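Local coordinates for Alr3699 protein (Nostoc sp., PDB 4XSP), which belongs to the GT-B clan of glycosyltransferases and holds uridine-5'-diphosphate (UDP) at the carboxyl ends of the parallel strands of its C-terminal Rossmann-like domain, at residues G210-L215 / Q278-C283; R214-K219 / F245-Y250. One frame throughout, in Å; residues are numbered along the deposited sequence.

Both contacts belong to the six-stranded parallel sheet domain that follows the first, seven-stranded one, and their centres lie about 17 Å apart. Interaction 1 is wholly buried: strand 207-212 receives helix 276-281 and the chain just after it through Phe212, Leu279, Met280 and Cys283, without a hydrogen bond across. Interaction 2 follows the same chain past the strand end, where 214-219 leads into helix 221-228 and meets the start of helix 248-261. Leu215, Ser216 and Tyr250 are buried there, but Pro217 and Glu247 are partly exposed, so it lies nearer the surface. Proline lies on a tyrosine ring and a glutamate reaches the proline. The loop, shared at Arg214 and Leu215, borders UDP through Lys219.

Interaction 1. Residues G210-L215 / Q278-C283; sequences GHFSRL and QLMAAC. With UDP (uridine-5'-diphosphate), chain D.
With CG anti to its carbonyl carbon (chi1 -63°), Phe212 sends its ring from strand 207-212 toward helix 276-281; Met280, turned the same way at chi1 (-75°) and extended beyond CG, lays its chain over one face of that ring. Met280 CG does the nearest touching, 3.7 Å from Phe212 CZ and displaced from the centre toward the rim, a CH-pi contact. The thioether follows: Met280 SD stands 5.0 Å from the ring centroid of Phe212, a Met-aromatic contact, and CE reaches back to the CG end of the ring. Two other groups sit at the edge, near the ring plane. Leu279 CB comes to 3.9 Å from Phe212 CE2, and Cys283 SG to the same distance from Phe212 CZ; the cysteine sulfur thus meets the rim, while Met280 covers a face through CG. Cys283 SG also packs against the strand backbone, 3.5 Å from Gly210 CA, where the chain leaving the helix comes close to the strand. Gly210 keeps its backbone bonds for Leu285 and Ala287 of the adjoining strand, while Val299 of helix 298-305 touches both Phe212 and Met280. Past the strand end, Ser213 OG gives a 3.0 Å hydrogen bond to Arg214 O, which also receives Gln221 NE2. Across the two segments the chemistry is hydrocarbon, sulfur and aromatic ring: no hydrogen bond crosses the contact, and helix and strand cohere by dispersion and shape.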
# COMPACT_ATOMS: atom_id res chain seq x y z
N GLY B 210 21.57 37.84 15.07
CA GLY B 210 21.88 36.51 14.57
C GLY B 210 20.68 35.90 13.90
O GLY B 210 19.57 36.05 14.38
N HIS B 211 20.91 35.25 12.75
CA HIS B 211 19.87 34.59 12.00
C HIS B 211 20.31 33.16 11.81
O HIS B 211 21.38 32.91 11.27
CB HIS B 211 19.68 35.25 10.65
CG HIS B 211 18.36 34.98 10.04
ND1 HIS B 211 18.07 33.80 9.38
CD2 HIS B 211 17.24 35.73 9.98
CE1 HIS B 211 16.82 33.83 8.97
NE2 HIS B 211 16.30 34.99 9.30
N PHE B 212 19.50 32.23 12.29
CA PHE B 212 19.93 30.83 12.39
C PHE B 212 18.94 29.98 11.63
O PHE B 212 17.89 29.61 12.14
CB PHE B 212 20.04 30.38 13.85
CG PHE B 212 21.07 31.13 14.59
CD1 PHE B 212 20.81 32.42 15.04
CD2 PHE B 212 22.33 30.58 14.81
CE1 PHE B 212 21.78 33.13 15.73
CE2 PHE B 212 23.31 31.28 15.50
CZ PHE B 212 23.02 32.56 15.97
N SER B 213 19.26 29.75 10.37
CA SER B 213 18.35 29.06 9.48
C SER B 213 19.06 28.70 8.19
O SER B 213 19.94 29.43 7.73
CB SER B 213 17.15 29.94 9.15
OG SER B 213 16.36 29.29 8.19
N ARG B 214 18.68 27.57 7.61
CA ARG B 214 19.12 27.28 6.26
C ARG B 214 18.64 28.41 5.33
O ARG B 214 17.54 28.96 5.49
CB ARG B 214 18.63 25.90 5.81
CG ARG B 214 17.13 25.78 5.65
CD ARG B 214 16.64 24.43 6.14
NE ARG B 214 15.33 24.11 5.58
CZ ARG B 214 14.18 24.70 5.91
NH1 ARG B 214 14.13 25.66 6.83
NH2 ARG B 214 13.07 24.31 5.32
N LEU B 215 19.49 28.76 4.38
CA LEU B 215 19.21 29.87 3.47
C LEU B 215 18.13 29.44 2.46
O LEU B 215 18.32 28.56 1.61
CB LEU B 215 20.49 30.33 2.77
CG LEU B 215 21.67 30.65 3.70
CD1 LEU B 215 22.95 30.91 2.91
CD2 LEU B 215 21.34 31.84 4.59
N GLN B 278 26.43 28.55 21.39
CA GLN B 278 27.58 29.45 21.58
C GLN B 278 27.51 30.65 20.66
O GLN B 278 27.75 31.79 21.07
CB GLN B 278 28.91 28.72 21.34
CG GLN B 278 29.22 27.69 22.42
CD GLN B 278 28.29 26.51 22.36
OE1 GLN B 278 27.85 26.11 21.28
NE2 GLN B 278 27.95 25.97 23.51
N LEU B 279 27.17 30.40 19.40
CA LEU B 279 27.01 31.51 18.45
C LEU B 279 25.85 32.42 18.83
O LEU B 279 25.93 33.64 18.63
CB LEU B 279 26.84 30.99 17.03
CG LEU B 279 28.07 30.35 16.39
CD1 LEU B 279 27.68 29.45 15.23
CD2 LEU B 279 29.02 31.43 15.92
N MET B 280 24.76 31.85 19.35
CA MET B 280 23.61 32.66 19.76
C MET B 280 23.98 33.58 20.95
O MET B 280 23.55 34.74 21.04
CB MET B 280 22.44 31.75 20.16
CG MET B 280 21.68 31.08 19.03
SD MET B 280 20.24 30.09 19.59
CE MET B 280 19.24 30.09 18.11
N ALA B 281 24.79 33.03 21.86
CA ALA B 281 25.27 33.73 23.04
C ALA B 281 26.13 34.93 22.65
O ALA B 281 26.13 35.96 23.32
CB ALA B 281 26.10 32.79 23.92
N ALA B 282 26.86 34.79 21.55
CA ALA B 282 27.65 35.89 21.00
C ALA B 282 26.80 36.98 20.33
O ALA B 282 27.31 38.08 20.06
CB ALA B 282 28.71 35.35 20.03
N CYS B 283 25.51 36.73 20.11
CA CYS B 283 24.65 37.73 19.52
C CYS B 283 24.03 38.64 20.57
O CYS B 283 24.14 38.36 21.76
CB CYS B 283 23.53 37.08 18.73
SG CYS B 283 24.05 36.12 17.30
N1 UDP D . 20.59 24.56 12.80
C2 UDP D . 21.90 24.06 12.92
N3 UDP D . 22.91 24.65 12.25
C4 UDP D . 22.68 25.70 11.43
C5 UDP D . 21.38 26.20 11.27
C6 UDP D . 20.34 25.60 11.98
O2 UDP D . 22.17 23.09 13.65
O4 UDP D . 23.64 26.21 10.82
C1' UDP D . 19.49 23.93 13.56
C2' UDP D . 18.81 24.85 14.58
O2' UDP D . 19.56 24.95 15.81
C3' UDP D . 17.46 24.17 14.77
C4' UDP D . 17.18 23.57 13.38
O4' UDP D . 18.41 23.50 12.72
O3' UDP D . 17.57 23.15 15.79
C5' UDP D . 16.30 24.46 12.51
O5' UDP D . 15.00 24.34 13.06
PA UDP D . 13.82 25.37 12.78
O1A UDP D . 14.23 26.71 13.38
O2A UDP D . 12.59 24.75 13.40
O3A UDP D . 13.78 25.47 11.15
PB UDP D . 12.84 24.60 10.11
O1B UDP D . 12.90 25.39 8.85
O2B UDP D . 11.47 24.62 10.74
O3B UDP D . 13.53 23.26 10.05

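Interaction 2. Residues R214-K219 / F245-Y250; sequences RLSPWK and FGEQDY. With UDP (uridine-5'-diphosphate), chain D.
Tyr250 OH is held by His222 ND1 and, weakly, by Gln221 OE1 of helix 221-228, which fix the far end of a ring packed against Pro217 and Ser216. One face of that ring carries the backbone of the turn: Pro217 N lies 3.5 Å above the plane, over its centre, and Pro217 CA makes a CH-pi contact 3.7 Å from the ring centroid of Tyr250. Ser216 C covers the same ring near Tyr250 CE2, at 3.4 Å. Tyr250 gets there with CG anti to its backbone N (chi1 -180°), and the pyrrolidine slides along it in the opposite sense, Pro217 CD coming to 3.7 Å from Tyr250 CG. Ser216 O accepts the backbone N-H of Lys219 at 2.8 Å, closing the 3-10 turn that presents Pro217. Glu247, the N-cap residue of helix 248-261, adds the other approach. Its chain, bent at chi2 (-50°), brings OE1 to 3.2 Å from Pro217 CD, while Glu247 CB rests 3.6 Å from Leu215 O. On the ligand side of the turn, Lys219 CD lies over the centre of the Trp218 ring, and Lys219 NZ, salt-bridged to Glu294 and hydrogen-bonded to Ser290, stands 3.5 Å from UDP O1B. Seated between the starts of helices 221-228 and 248-261, the turn after strand 207-212 is typical of the Rossmann-like C-terminal domain of GT-B proteins, where loops at the carboxyl ends of the parallel strands border the nucleotide site.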
# COMPACT_ATOMS: atom_id res chain seq x y z
N ARG B 214 18.68 27.57 7.61
CA ARG B 214 19.12 27.28 6.26
C ARG B 214 18.64 28.41 5.33
O ARG B 214 17.54 28.96 5.49
CB ARG B 214 18.63 25.90 5.81
CG ARG B 214 17.13 25.78 5.65
CD ARG B 214 16.64 24.43 6.14
NE ARG B 214 15.33 24.11 5.58
CZ ARG B 214 14.18 24.70 5.91
NH1 ARG B 214 14.13 25.66 6.83
NH2 ARG B 214 13.07 24.31 5.32
N LEU B 215 19.49 28.76 4.38
CA LEU B 215 19.21 29.87 3.47
C LEU B 215 18.13 29.44 2.46
O LEU B 215 18.32 28.56 1.61
CB LEU B 215 20.49 30.33 2.77
CG LEU B 215 21.67 30.65 3.70
CD1 LEU B 215 22.95 30.91 2.91
CD2 LEU B 215 21.34 31.84 4.59
N SER B 216 16.97 30.05 2.61
CA SER B 216 15.86 29.75 1.77
C SER B 216 14.94 30.96 1.81
O SER B 216 14.80 31.58 2.85
CB SER B 216 15.16 28.50 2.27
OG SER B 216 13.89 28.40 1.71
N PRO B 217 14.31 31.29 0.67
CA PRO B 217 13.46 32.48 0.55
C PRO B 217 12.38 32.60 1.62
O PRO B 217 12.11 33.70 2.12
CB PRO B 217 12.81 32.30 -0.83
CG PRO B 217 13.74 31.43 -1.60
CD PRO B 217 14.39 30.53 -0.60
N TRP B 218 11.77 31.47 1.96
CA TRP B 218 10.71 31.48 2.95
C TRP B 218 11.25 31.70 4.37
O TRP B 218 10.49 32.00 5.26
CB TRP B 218 9.80 30.25 2.81
CG TRP B 218 10.31 28.97 3.40
CD1 TRP B 218 11.28 28.15 2.90
CD2 TRP B 218 9.83 28.33 4.60
NE1 TRP B 218 11.46 27.05 3.73
CE2 TRP B 218 10.58 27.14 4.78
CE3 TRP B 218 8.85 28.66 5.56
CZ2 TRP B 218 10.37 26.28 5.87
CZ3 TRP B 218 8.64 27.80 6.64
CH2 TRP B 218 9.40 26.62 6.78
N LYS B 219 12.58 31.60 4.55
CA LYS B 219 13.24 31.92 5.82
C LYS B 219 13.56 33.41 5.97
O LYS B 219 13.90 33.87 7.07
CB LYS B 219 14.54 31.12 5.99
CG LYS B 219 14.40 29.63 5.75
CD LYS B 219 13.20 29.01 6.45
CE LYS B 219 13.33 29.01 7.96
NZ LYS B 219 11.99 28.77 8.55
N PHE B 245 19.64 22.65 -1.19
CA PHE B 245 19.72 22.19 -2.59
C PHE B 245 18.59 22.82 -3.40
O PHE B 245 17.41 22.56 -3.14
CB PHE B 245 19.69 20.64 -2.68
CG PHE B 245 19.46 20.08 -4.08
CD1 PHE B 245 20.52 20.00 -5.01
CD2 PHE B 245 18.20 19.61 -4.47
CE1 PHE B 245 20.30 19.48 -6.28
CE2 PHE B 245 17.99 19.09 -5.74
CZ PHE B 245 19.04 19.03 -6.65
N GLY B 246 18.96 23.68 -4.35
CA GLY B 246 18.00 24.33 -5.22
C GLY B 246 17.75 25.79 -4.90
O GLY B 246 17.00 26.46 -5.61
N GLU B 247 18.39 26.30 -3.84
CA GLU B 247 18.18 27.69 -3.42
C GLU B 247 19.35 28.60 -3.76
O GLU B 247 19.38 29.74 -3.30
CB GLU B 247 17.90 27.74 -1.92
CG GLU B 247 16.66 26.96 -1.50
CD GLU B 247 15.46 27.30 -2.35
OE1 GLU B 247 15.37 28.44 -2.86
OE2 GLU B 247 14.60 26.41 -2.52
N GLN B 248 20.29 28.13 -4.57
CA GLN B 248 21.50 28.90 -4.90
C GLN B 248 21.22 30.20 -5.67
O GLN B 248 22.07 31.10 -5.70
CB GLN B 248 22.52 28.05 -5.67
CG GLN B 248 23.09 26.91 -4.85
CD GLN B 248 23.81 27.42 -3.61
OE1 GLN B 248 24.51 28.42 -3.67
NE2 GLN B 248 23.60 26.76 -2.47
N ASP B 249 20.06 30.28 -6.31
CA ASP B 249 19.56 31.53 -6.85
C ASP B 249 19.33 32.51 -5.72
O ASP B 249 19.72 33.68 -5.81
CB ASP B 249 18.27 31.32 -7.64
CG ASP B 249 18.51 30.63 -8.98
OD1 ASP B 249 19.68 30.38 -9.31
OD2 ASP B 249 17.53 30.35 -9.70
N TYR B 250 18.68 32.03 -4.66
CA TYR B 250 18.39 32.86 -3.50
C TYR B 250 19.67 33.38 -2.83
O TYR B 250 19.81 34.58 -2.58
CB TYR B 250 17.55 32.09 -2.50
CG TYR B 250 17.20 32.89 -1.27
CD1 TYR B 250 16.42 34.03 -1.38
CD2 TYR B 250 17.65 32.50 -0.00
CE1 TYR B 250 16.09 34.78 -0.27
CE2 TYR B 250 17.33 33.25 1.12
CZ TYR B 250 16.55 34.38 0.98
OH TYR B 250 16.21 35.13 2.07
N1 UDP D . 20.59 24.56 12.80
C2 UDP D . 21.90 24.06 12.92
N3 UDP D . 22.91 24.65 12.25
C4 UDP D . 22.68 25.70 11.43
C5 UDP D . 21.38 26.20 11.27
C6 UDP D . 20.34 25.60 11.98
O2 UDP D . 22.17 23.09 13.65
O4 UDP D . 23.64 26.21 10.82
C1' UDP D . 19.49 23.93 13.56
C2' UDP D . 18.81 24.85 14.58
O2' UDP D . 19.56 24.95 15.81
C3' UDP D . 17.46 24.17 14.77
C4' UDP D . 17.18 23.57 13.38
O4' UDP D . 18.41 23.50 12.72
O3' UDP D . 17.57 23.15 15.79
C5' UDP D . 16.30 24.46 12.51
O5' UDP D . 15.00 24.34 13.06
PA UDP D . 13.82 25.37 12.78
O1A UDP D . 14.23 26.71 13.38
O2A UDP D . 12.59 24.75 13.40
O3A UDP D . 13.78 25.47 11.15
PB UDP D . 12.84 24.60 10.11
O1B UDP D . 12.90 25.39 8.85
O2B UDP D . 11.47 24.62 10.74
O3B UDP D . 13.53 23.26 10.05